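PDB 1IXK: methyltransferase from Pyrococcus horikoshii, which probably methylates cytidine at carbon 5 in tRNA, using S-adenosyl-L-methionine as the methyl donor. Local coordinates for residues 123-135 against 146-159. Sequence-based numbering, arbitrary orientation.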
# COMPACT_ATOMS: atom_id res chain seq x y z
N ALA A 123 -5.85 12.93 -4.43
CA ALA A 123 -6.23 12.77 -3.03
C ALA A 123 -5.66 11.48 -2.46
O ALA A 123 -5.65 10.45 -3.12
CB ALA A 123 -7.76 12.78 -2.88
N ASP A 124 -5.15 11.56 -1.23
CA ASP A 124 -4.65 10.38 -0.53
C ASP A 124 -5.71 10.18 0.54
O ASP A 124 -5.86 11.02 1.42
CB ASP A 124 -3.29 10.64 0.12
CG ASP A 124 -2.68 9.39 0.72
OD1 ASP A 124 -3.45 8.43 0.99
OD2 ASP A 124 -1.45 9.35 0.92
N MSE A 125 -6.47 9.09 0.46
CA MSE A 125 -7.53 8.85 1.43
C MSE A 125 -7.08 8.06 2.66
O MSE A 125 -7.91 7.56 3.41
CB MSE A 125 -8.70 8.14 0.75
CG MSE A 125 -9.52 9.05 -0.17
SE MSE A 125 -10.90 8.16 -0.92
CE MSE A 125 -12.08 8.14 0.50
N ALA A 126 -5.77 7.96 2.86
CA ALA A 126 -5.23 7.23 4.00
C ALA A 126 -5.70 7.80 5.33
O ALA A 126 -5.97 8.99 5.44
CB ALA A 126 -3.70 7.24 3.95
N ALA A 127 -5.79 6.94 6.34
CA ALA A 127 -6.19 7.37 7.67
C ALA A 127 -4.99 8.08 8.30
O ALA A 127 -5.15 9.02 9.08
CB ALA A 127 -6.59 6.16 8.51
N ALA A 128 -3.80 7.61 7.95
CA ALA A 128 -2.57 8.20 8.47
C ALA A 128 -1.64 8.57 7.31
O ALA A 128 -0.67 7.87 7.03
CB ALA A 128 -1.88 7.21 9.40
N PRO A 129 -1.95 9.67 6.61
CA PRO A 129 -1.14 10.13 5.48
C PRO A 129 0.31 10.33 5.91
O PRO A 129 0.57 10.73 7.05
CB PRO A 129 -1.79 11.46 5.10
CG PRO A 129 -3.20 11.31 5.58
CD PRO A 129 -3.05 10.61 6.90
N GLY A 130 1.24 10.05 5.01
CA GLY A 130 2.65 10.22 5.34
C GLY A 130 3.61 9.84 4.23
O GLY A 130 3.82 10.60 3.29
N GLY A 131 4.19 8.65 4.35
CA GLY A 131 5.14 8.17 3.36
C GLY A 131 4.62 8.10 1.94
O GLY A 131 5.29 8.53 1.01
N LYS A 132 3.42 7.55 1.76
CA LYS A 132 2.86 7.44 0.41
C LYS A 132 2.48 8.80 -0.14
O LYS A 132 2.55 9.03 -1.35
CB LYS A 132 1.63 6.53 0.41
CG LYS A 132 1.92 5.07 0.75
CD LYS A 132 0.72 4.20 0.43
CE LYS A 132 0.89 2.80 0.98
NZ LYS A 132 1.06 2.84 2.45
N THR A 133 2.05 9.70 0.73
CA THR A 133 1.66 11.03 0.30
C THR A 133 2.86 11.78 -0.29
O THR A 133 2.74 12.44 -1.32
CB THR A 133 1.09 11.85 1.47
OG1 THR A 133 0.11 11.06 2.17
CG2 THR A 133 0.42 13.12 0.94
N SER A 134 4.02 11.67 0.37
CA SER A 134 5.22 12.34 -0.13
C SER A 134 5.73 11.67 -1.41
O SER A 134 6.38 12.30 -2.24
CB SER A 134 6.31 12.37 0.96
OG SER A 134 6.58 11.08 1.48
N TYR A 135 5.43 10.38 -1.58
CA TYR A 135 5.87 9.70 -2.79
C TYR A 135 5.06 10.29 -3.95
O TYR A 135 5.60 10.60 -5.01
CB TYR A 135 5.62 8.18 -2.69
CG TYR A 135 6.51 7.34 -3.58
CD1 TYR A 135 6.75 5.99 -3.29
CD2 TYR A 135 7.15 7.89 -4.70
CE1 TYR A 135 7.60 5.21 -4.08
CE2 TYR A 135 8.01 7.11 -5.51
CZ TYR A 135 8.22 5.77 -5.18
OH TYR A 135 9.07 5.00 -5.95
N ILE A 146 -2.25 17.75 -3.86
CA ILE A 146 -2.58 16.51 -3.18
C ILE A 146 -3.33 16.84 -1.90
O ILE A 146 -2.81 17.55 -1.05
CB ILE A 146 -1.33 15.72 -2.75
CG1 ILE A 146 -0.54 15.27 -3.99
CG2 ILE A 146 -1.75 14.51 -1.91
CD1 ILE A 146 0.87 14.81 -3.66
N TYR A 147 -4.55 16.34 -1.79
CA TYR A 147 -5.35 16.56 -0.58
C TYR A 147 -5.21 15.31 0.29
O TYR A 147 -5.31 14.19 -0.21
CB TYR A 147 -6.83 16.77 -0.93
CG TYR A 147 -7.14 18.09 -1.59
CD1 TYR A 147 -7.01 18.26 -2.97
CD2 TYR A 147 -7.55 19.18 -0.83
CE1 TYR A 147 -7.30 19.48 -3.58
CE2 TYR A 147 -7.84 20.41 -1.43
CZ TYR A 147 -7.71 20.55 -2.80
OH TYR A 147 -8.02 21.76 -3.39
N ALA A 148 -4.96 15.50 1.58
CA ALA A 148 -4.83 14.38 2.51
C ALA A 148 -5.60 14.71 3.78
O ALA A 148 -5.79 15.88 4.12
CB ALA A 148 -3.36 14.13 2.83
N PHE A 149 -6.05 13.67 4.48
CA PHE A 149 -6.85 13.82 5.70
C PHE A 149 -6.33 12.98 6.86
O PHE A 149 -5.96 11.82 6.68
CB PHE A 149 -8.30 13.40 5.43
CG PHE A 149 -8.92 14.06 4.22
CD1 PHE A 149 -8.51 13.71 2.93
CD2 PHE A 149 -9.93 15.00 4.36
CE1 PHE A 149 -9.10 14.29 1.81
CE2 PHE A 149 -10.53 15.59 3.25
CZ PHE A 149 -10.11 15.24 1.97
N ASP A 150 -6.31 13.57 8.05
CA ASP A 150 -5.87 12.87 9.26
C ASP A 150 -6.70 13.40 10.42
O ASP A 150 -6.73 14.61 10.66
CB ASP A 150 -4.39 13.12 9.53
CG ASP A 150 -3.79 12.12 10.52
OD1 ASP A 150 -4.53 11.59 11.38
OD2 ASP A 150 -2.57 11.86 10.43
N VAL A 151 -7.37 12.51 11.15
CA VAL A 151 -8.19 12.93 12.28
C VAL A 151 -7.34 13.22 13.52
O VAL A 151 -7.81 13.80 14.49
CB VAL A 151 -9.24 11.86 12.65
CG1 VAL A 151 -10.15 11.60 11.45
CG2 VAL A 151 -8.54 10.57 13.07
N ASP A 152 -6.07 12.81 13.46
CA ASP A 152 -5.14 13.00 14.58
C ASP A 152 -4.27 14.22 14.33
O ASP A 152 -3.33 14.16 13.53
CB ASP A 152 -4.25 11.76 14.71
CG ASP A 152 -3.37 11.79 15.96
OD1 ASP A 152 -2.77 12.85 16.24
OD2 ASP A 152 -3.27 10.75 16.64
N GLU A 153 -4.56 15.32 15.02
CA GLU A 153 -3.79 16.55 14.84
C GLU A 153 -2.30 16.42 15.13
O GLU A 153 -1.48 16.99 14.42
CB GLU A 153 -4.37 17.68 15.70
CG GLU A 153 -3.78 19.05 15.35
CD GLU A 153 -4.24 19.55 13.99
OE1 GLU A 153 -5.44 19.82 13.84
OE2 GLU A 153 -3.40 19.65 13.06
N ASN A 154 -1.95 15.68 16.18
CA ASN A 154 -0.55 15.50 16.53
C ASN A 154 0.20 14.81 15.40
O ASN A 154 1.32 15.20 15.05
CB ASN A 154 -0.41 14.67 17.81
CG ASN A 154 -1.03 15.36 19.01
OD1 ASN A 154 -0.75 16.52 19.29
ND2 ASN A 154 -1.88 14.63 19.73
N ARG A 155 -0.41 13.79 14.83
CA ARG A 155 0.20 13.04 13.74
C ARG A 155 0.28 13.94 12.51
O ARG A 155 1.27 13.92 11.78
CB ARG A 155 -0.64 11.80 13.44
CG ARG A 155 0.00 10.82 12.47
CD ARG A 155 -0.70 9.47 12.56
NE ARG A 155 -2.13 9.59 12.32
CZ ARG A 155 -3.00 8.60 12.52
NH1 ARG A 155 -2.58 7.43 12.97
NH2 ARG A 155 -4.29 8.79 12.27
N LEU A 156 -0.77 14.72 12.28
CA LEU A 156 -0.82 15.62 11.14
C LEU A 156 0.32 16.64 11.26
O LEU A 156 0.96 16.98 10.27
CB LEU A 156 -2.17 16.34 11.08
CG LEU A 156 -2.50 17.14 9.82
CD1 LEU A 156 -4.00 17.43 9.77
CD2 LEU A 156 -1.69 18.44 9.80
N ARG A 157 0.57 17.11 12.48
CA ARG A 157 1.65 18.06 12.72
C ARG A 157 2.99 17.43 12.40
O ARG A 157 3.87 18.07 11.82
CB ARG A 157 1.63 18.53 14.17
CG ARG A 157 0.52 19.50 14.49
CD ARG A 157 0.34 19.65 15.99
NE ARG A 157 -0.65 20.68 16.31
CZ ARG A 157 -1.35 20.70 17.44
NH1 ARG A 157 -1.16 19.75 18.35
NH2 ARG A 157 -2.22 21.67 17.67
N GLU A 158 3.15 16.17 12.80
CA GLU A 158 4.38 15.43 12.56
C GLU A 158 4.61 15.28 11.06
O GLU A 158 5.72 15.49 10.57
CB GLU A 158 4.27 14.04 13.21
CG GLU A 158 5.32 13.03 12.75
CD GLU A 158 5.07 11.64 13.32
OE1 GLU A 158 3.96 11.11 13.14
OE2 GLU A 158 5.99 11.08 13.95
N THR A 159 3.55 14.92 10.35
CA THR A 159 3.62 14.74 8.90
C THR A 159 4.02 16.03 8.20
O THR A 159 4.82 16.01 7.27
CB THR A 159 2.28 14.24 8.34
OG1 THR A 159 2.00 12.95 8.89
CG2 THR A 159 2.34 14.12 6.82
O HOH W 1 -7.72 9.98 9.64
O HOH W 2 -0.57 12.44 8.87
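With chi1 at -171°, R155 carries CG away from its own nitrogen, and a bend at chi3 (56°) brings the guanidinium under A128 CB, while D150, likewise with CG trans to N (chi1 -163°), turns its carboxylate to the same group's edge. A128 CB sits 3.5 Å above the guanidinium plane, over its centre; so small a side chain lets CB rest on that face. R155 grips D150 side-on: NH2 reaches OD1 at 2.9 Å and NE uses the syn lone pair of OD2. D152 N meets OD1 from the opposite face, closing an Asx turn. One water donates to both D150 OD2 and P129 O and accepts from T159 OG1, tying loop to helix. Replacing D150 by an alanine is likely to leave R155 without its charged mate, and D152 N and the water each short of an acceptor. P129, a rigid apolar wedge, sets CB 3.8 Å from A148 CB. Threonine suits T133 because its branches serve two partners: CG2 packs on I146 CG2 while OG1 donates to D124 OD2. The strands pair in parallel through D124 N to Y147 O (2.8 Å). Loop residues 126-130 and D150 belong to the predicted S-adenosyl-L-methionine site of this Rossmann-like domain, within the beta-alpha-beta unit 121-124, 131-139, 145-149, flanked by strands 188-194 and 171-174.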